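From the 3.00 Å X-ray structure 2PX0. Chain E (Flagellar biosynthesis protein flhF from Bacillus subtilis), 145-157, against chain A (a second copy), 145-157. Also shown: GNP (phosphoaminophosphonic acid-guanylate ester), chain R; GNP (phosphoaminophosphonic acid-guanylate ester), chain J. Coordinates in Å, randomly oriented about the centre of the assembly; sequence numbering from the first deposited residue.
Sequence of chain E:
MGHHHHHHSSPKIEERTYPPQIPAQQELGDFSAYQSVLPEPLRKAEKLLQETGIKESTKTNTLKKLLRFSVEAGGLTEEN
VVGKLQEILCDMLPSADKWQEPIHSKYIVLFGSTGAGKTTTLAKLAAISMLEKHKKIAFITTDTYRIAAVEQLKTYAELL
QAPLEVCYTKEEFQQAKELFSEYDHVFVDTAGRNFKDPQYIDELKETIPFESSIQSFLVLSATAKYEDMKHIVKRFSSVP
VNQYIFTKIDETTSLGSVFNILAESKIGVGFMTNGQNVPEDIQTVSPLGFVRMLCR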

# COMPACT_ATOMS: atom_id res chain seq x y z
N TYR E 145 13.59 13.12 7.07
CA TYR E 145 13.22 12.16 8.11
C TYR E 145 13.78 10.74 8.03
O TYR E 145 14.24 10.22 9.04
CB TYR E 145 11.70 12.08 8.21
CG TYR E 145 11.20 11.54 9.53
CD1 TYR E 145 11.39 12.25 10.71
CD2 TYR E 145 10.51 10.32 9.59
CE1 TYR E 145 10.91 11.78 11.92
CE2 TYR E 145 10.02 9.83 10.80
CZ TYR E 145 10.22 10.57 11.96
OH TYR E 145 9.72 10.11 13.16
N ARG E 146 13.76 10.11 6.86
CA ARG E 146 14.27 8.74 6.77
C ARG E 146 15.76 8.59 6.48
O ARG E 146 16.34 9.31 5.66
CB ARG E 146 13.48 7.96 5.71
CG ARG E 146 13.60 6.44 5.84
CD ARG E 146 13.85 5.80 4.49
NE ARG E 146 12.80 6.10 3.52
CZ ARG E 146 12.96 6.02 2.20
NH1 ARG E 146 14.13 5.66 1.68
NH2 ARG E 146 11.95 6.31 1.40
N ILE E 147 16.37 7.64 7.18
CA ILE E 147 17.79 7.31 7.06
C ILE E 147 18.20 6.98 5.63
O ILE E 147 17.61 6.09 5.00
CB ILE E 147 18.13 6.11 7.95
CG1 ILE E 147 17.02 5.03 7.79
CG2 ILE E 147 18.32 6.57 9.40
CD1 ILE E 147 17.12 3.77 8.68
N ALA E 148 19.21 7.69 5.14
CA ALA E 148 19.74 7.49 3.79
C ALA E 148 18.68 7.53 2.70
O ALA E 148 18.93 7.10 1.56
CB ALA E 148 20.49 6.17 3.73
N ALA E 149 17.51 8.06 3.03
CA ALA E 149 16.41 8.15 2.08
C ALA E 149 16.77 8.90 0.80
O ALA E 149 16.26 8.60 -0.28
CB ALA E 149 15.21 8.83 2.75
N VAL E 150 17.67 9.88 0.93
CA VAL E 150 18.09 10.71 -0.19
C VAL E 150 19.01 10.01 -1.18
O VAL E 150 18.91 10.24 -2.38
CB VAL E 150 18.80 11.98 0.31
CG1 VAL E 150 19.27 12.80 -0.85
CG2 VAL E 150 17.85 12.78 1.17
N GLU E 151 19.89 9.16 -0.68
CA GLU E 151 20.82 8.45 -1.56
C GLU E 151 20.15 7.92 -2.81
O GLU E 151 20.75 7.89 -3.88
CB GLU E 151 21.51 7.30 -0.81
CG GLU E 151 22.82 7.70 -0.18
CD GLU E 151 23.80 8.24 -1.20
OE1 GLU E 151 24.21 7.48 -2.11
OE2 GLU E 151 24.17 9.43 -1.09
N GLN E 152 18.89 7.52 -2.67
CA GLN E 152 18.12 6.98 -3.78
C GLN E 152 18.05 7.94 -4.96
O GLN E 152 18.60 7.65 -6.02
CB GLN E 152 16.70 6.65 -3.32
CG GLN E 152 16.02 5.55 -4.11
CD GLN E 152 14.54 5.41 -3.76
OE1 GLN E 152 14.17 5.42 -2.58
NE2 GLN E 152 13.71 5.27 -4.77
N LEU E 153 17.38 9.06 -4.78
CA LEU E 153 17.26 10.04 -5.86
C LEU E 153 18.63 10.66 -6.11
O LEU E 153 18.92 11.11 -7.22
CB LEU E 153 16.26 11.13 -5.50
CG LEU E 153 15.93 12.11 -6.64
CD1 LEU E 153 15.40 11.33 -7.83
CD2 LEU E 153 14.92 13.13 -6.20
N LYS E 154 19.45 10.67 -5.08
CA LYS E 154 20.79 11.23 -5.19
C LYS E 154 21.48 10.59 -6.38
O LYS E 154 21.99 11.29 -7.25
CB LYS E 154 21.59 10.97 -3.91
CG LYS E 154 22.81 11.86 -3.74
CD LYS E 154 23.92 11.50 -4.72
CE LYS E 154 24.86 12.68 -4.96
NZ LYS E 154 25.42 13.25 -3.70
N THR E 155 21.48 9.26 -6.43
CA THR E 155 22.12 8.55 -7.53
C THR E 155 21.17 8.29 -8.69
O THR E 155 21.50 7.56 -9.61
CB THR E 155 22.73 7.20 -7.06
OG1 THR E 155 21.73 6.17 -7.11
CG2 THR E 155 23.27 7.31 -5.62
N TYR E 156 19.99 8.89 -8.64
CA TYR E 156 19.02 8.75 -9.72
C TYR E 156 19.32 9.90 -10.66
O TYR E 156 19.19 9.79 -11.88
CB TYR E 156 17.60 8.85 -9.17
CG TYR E 156 16.79 7.57 -9.30
CD1 TYR E 156 16.27 7.17 -10.54
CD2 TYR E 156 16.57 6.75 -8.20
CE1 TYR E 156 15.56 5.97 -10.66
CE2 TYR E 156 15.86 5.55 -8.32
CZ TYR E 156 15.36 5.17 -9.55
OH TYR E 156 14.67 3.99 -9.68
N ALA E 157 19.73 11.02 -10.07
CA ALA E 157 20.08 12.22 -10.81
C ALA E 157 21.47 12.02 -11.41
O ALA E 157 21.73 12.42 -12.55
CB ALA E 157 20.08 13.42 -9.88
PG GNP R . 8.58 6.66 0.34
O1G GNP R . 8.99 5.74 1.43
O2G GNP R . 9.71 7.64 -0.04
O3G GNP R . 7.33 7.39 0.66
N3B GNP R . 8.39 5.57 -0.95
PB GNP R . 7.96 6.09 -2.46
O1B GNP R . 6.57 6.55 -2.49
O2B GNP R . 9.04 7.02 -2.88
O3A GNP R . 8.03 4.72 -3.23
PA GNP R . 9.08 4.23 -4.17
O1A GNP R . 9.08 5.05 -5.40
O2A GNP R . 10.33 4.12 -3.33
O5' GNP R . 8.58 2.82 -4.53
C5' GNP R . 8.46 1.80 -3.51
C4' GNP R . 8.18 0.46 -4.12
O4' GNP R . 7.03 0.33 -4.88
C3' GNP R . 9.35 -0.03 -5.03
O3' GNP R . 9.75 -1.38 -4.70
C2' GNP R . 8.77 0.07 -6.46
O2' GNP R . 9.32 -0.84 -7.38
C1' GNP R . 7.31 -0.18 -6.17
N9 GNP R . 6.47 0.48 -7.20
C8 GNP R . 6.39 1.92 -7.41
N7 GNP R . 5.57 2.19 -8.40
C5 GNP R . 5.09 0.85 -8.86
C6 GNP R . 4.16 0.50 -9.93
O6 GNP R . 3.59 1.19 -10.67
N1 GNP R . 3.99 -0.87 -10.02
C2 GNP R . 4.67 -1.69 -9.14
N2 GNP R . 4.34 -3.07 -9.41
N3 GNP R . 5.49 -1.47 -8.18
C4 GNP R . 5.66 -0.12 -8.10
PG GNP J . 10.46 -2.06 -1.13
O1G GNP J . 10.23 -1.04 -2.19
O2G GNP J . 11.96 -2.35 -0.91
O3G GNP J . 9.70 -3.31 -1.37
N3B GNP J . 9.90 -1.23 0.22
PB GNP J . 9.95 -1.92 1.72
O1B GNP J . 9.00 -3.01 1.82
O2B GNP J . 11.40 -2.18 1.99
O3A GNP J . 9.39 -0.62 2.52
PA GNP J . 10.18 0.54 3.19
O1A GNP J . 10.93 0.05 4.38
O2A GNP J . 10.92 1.21 2.05
O5' GNP J . 9.08 1.45 3.69
C5' GNP J . 8.20 2.07 2.76
C4' GNP J . 7.43 3.16 3.40
O4' GNP J . 6.44 2.79 4.31
C3' GNP J . 8.33 4.18 4.16
O3' GNP J . 8.01 5.53 3.81
C2' GNP J . 8.03 3.90 5.63
O2' GNP J . 8.21 4.99 6.47
C1' GNP J . 6.61 3.46 5.54
N9 GNP J . 6.28 2.57 6.67
C8 GNP J . 6.89 1.27 6.93
N7 GNP J . 6.38 0.74 8.01
C5 GNP J . 5.39 1.74 8.47
C6 GNP J . 4.51 1.70 9.62
O6 GNP J . 4.39 0.87 10.44
N1 GNP J . 3.72 2.85 9.69
C2 GNP J . 3.88 3.82 8.70
N2 GNP J . 2.98 4.91 8.94
N3 GNP J . 4.63 3.92 7.68
C4 GNP J . 5.38 2.79 7.62
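Chain A (145-157) YRIAAVEQLKTYA

Chain A meets chain E as a second copy of the same segment: type II turns run from Arg E146 to Ala E149 and from Arg A146 to Ala A149, and each leads into a helix. The helices run roughly antiparallel, with 146° between their N-to-C directions and axes 8.6 Å apart at closest approach, so each turn faces the other helix; the CA atoms of Ala E148 and Gln A152 lie 5.1 Å apart, those of Gln E152 and Ala A148 4.8 Å.

Along chain E, Arg E146 sends its long side chain to the nucleotide in chain R, where NH2 donates a weak hydrogen bond to O1G (3.0 Å). Its NH1 stands 3.9 Å from NH2 of Arg A146, like charges near the phosphates' negative charge. Ile E147 points toward chain A with an apolar side chain, CD1 lying 3.5 Å from CD1 of Tyr A156. Ala E148, with its small methyl, admits close packing: CB is 3.4 Å from both CG of Gln A152 and OG1 of Thr A155. At Glu E151, OE1 comes 2.9 Å from OE2 of Glu A151, an unfavourable pairing of two acceptors. Next, Gln E152 lays CA 3.3 Å from CB of Ala A148, while OE1, a carbonyl oxygen that can serve arginine without bringing a charge, accepts a weak hydrogen bond from NH2 of Arg A146 (2.7 Å). Finally, Tyr E156, its CA-to-CB bond sideways, is long enough for its end to come nearer and set an aromatic ring beside Ile A147, CZ to CD1 at 3.4 Å, echoing the isoleucine-tyrosine contact at Ile E147.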

# COMPACT_ATOMS: atom_id res chain seq x y z
N TYR A 145 17.73 -5.47 -7.00
CA TYR A 145 16.87 -4.71 -7.90
C TYR A 145 16.76 -3.21 -7.57
O TYR A 145 17.32 -2.38 -8.27
CB TYR A 145 15.48 -5.32 -7.94
CG TYR A 145 14.59 -4.59 -8.92
CD1 TYR A 145 14.90 -4.57 -10.28
CD2 TYR A 145 13.48 -3.86 -8.48
CE1 TYR A 145 14.13 -3.84 -11.18
CE2 TYR A 145 12.70 -3.12 -9.38
CZ TYR A 145 13.04 -3.12 -10.73
OH TYR A 145 12.29 -2.38 -11.61
N ARG A 146 16.00 -2.89 -6.53
CA ARG A 146 15.79 -1.50 -6.15
C ARG A 146 17.05 -0.63 -6.10
O ARG A 146 18.02 -0.95 -5.40
CB ARG A 146 15.07 -1.41 -4.80
CG ARG A 146 14.95 0.00 -4.28
CD ARG A 146 14.05 0.11 -3.07
NE ARG A 146 14.13 1.45 -2.50
CZ ARG A 146 13.17 1.99 -1.76
NH1 ARG A 146 12.07 1.32 -1.49
NH2 ARG A 146 13.33 3.23 -1.28
N ILE A 147 17.01 0.48 -6.83
CA ILE A 147 18.12 1.42 -6.88
C ILE A 147 18.41 2.09 -5.54
O ILE A 147 17.50 2.64 -4.91
CB ILE A 147 17.84 2.50 -7.94
CG1 ILE A 147 18.03 1.89 -9.33
CG2 ILE A 147 18.74 3.70 -7.72
CD1 ILE A 147 17.63 2.82 -10.47
N ALA A 148 19.68 2.03 -5.14
CA ALA A 148 20.17 2.62 -3.89
C ALA A 148 19.75 1.82 -2.66
O ALA A 148 20.11 2.18 -1.52
CB ALA A 148 19.70 4.09 -3.77
N ALA A 149 18.99 0.75 -2.87
CA ALA A 149 18.52 -0.08 -1.77
C ALA A 149 19.68 -0.51 -0.86
O ALA A 149 19.58 -0.48 0.37
CB ALA A 149 17.82 -1.31 -2.32
N VAL A 150 20.78 -0.92 -1.47
CA VAL A 150 21.95 -1.35 -0.73
C VAL A 150 22.56 -0.20 0.06
O VAL A 150 22.57 -0.23 1.30
CB VAL A 150 23.01 -1.95 -1.68
CG1 VAL A 150 24.33 -2.13 -0.95
CG2 VAL A 150 22.52 -3.29 -2.21
N GLU A 151 23.09 0.79 -0.65
CA GLU A 151 23.71 1.96 -0.02
C GLU A 151 23.04 2.39 1.29
O GLU A 151 23.73 2.78 2.24
CB GLU A 151 23.71 3.13 -1.00
CG GLU A 151 24.69 2.99 -2.15
CD GLU A 151 24.44 3.99 -3.26
OE1 GLU A 151 23.53 3.74 -4.09
OE2 GLU A 151 25.13 5.03 -3.31
N GLN A 152 21.71 2.32 1.35
CA GLN A 152 20.95 2.72 2.53
C GLN A 152 21.01 1.73 3.69
O GLN A 152 21.25 2.12 4.83
CB GLN A 152 19.50 2.98 2.15
CG GLN A 152 19.33 4.21 1.26
CD GLN A 152 17.92 4.36 0.72
OE1 GLN A 152 17.57 3.80 -0.32
NE2 GLN A 152 17.10 5.11 1.45
N LEU A 153 20.78 0.45 3.40
CA LEU A 153 20.82 -0.59 4.43
C LEU A 153 22.25 -0.73 4.93
O LEU A 153 22.48 -1.14 6.07
CB LEU A 153 20.34 -1.94 3.87
CG LEU A 153 20.39 -3.14 4.82
CD1 LEU A 153 19.60 -2.86 6.10
CD2 LEU A 153 19.81 -4.35 4.12
N LYS A 154 23.21 -0.39 4.09
CA LYS A 154 24.61 -0.46 4.49
C LYS A 154 24.90 0.69 5.44
O LYS A 154 25.31 0.47 6.58
CB LYS A 154 25.54 -0.36 3.27
CG LYS A 154 27.03 -0.40 3.64
CD LYS A 154 27.36 -1.64 4.48
CE LYS A 154 28.83 -1.70 4.89
NZ LYS A 154 29.15 -2.93 5.69
N THR A 155 24.66 1.91 4.97
CA THR A 155 24.90 3.08 5.80
C THR A 155 24.00 3.09 7.03
O THR A 155 24.00 4.05 7.80
CB THR A 155 24.71 4.39 5.01
OG1 THR A 155 23.35 4.49 4.58
CG2 THR A 155 25.65 4.41 3.80
N TYR A 156 23.22 2.02 7.19
CA TYR A 156 22.35 1.90 8.35
C TYR A 156 22.96 0.84 9.25
O TYR A 156 23.05 1.02 10.47
CB TYR A 156 20.96 1.44 7.98
CG TYR A 156 20.15 1.05 9.20
CD1 TYR A 156 19.73 2.01 10.11
CD2 TYR A 156 19.88 -0.29 9.48
CE1 TYR A 156 19.06 1.66 11.28
CE2 TYR A 156 19.21 -0.66 10.64
CZ TYR A 156 18.81 0.32 11.54
OH TYR A 156 18.18 -0.03 12.72
N ALA A 157 23.34 -0.28 8.64
CA ALA A 157 23.96 -1.38 9.36
C ALA A 157 25.23 -0.84 10.00
O ALA A 157 25.65 -1.31 11.05
CB ALA A 157 24.29 -2.52 8.42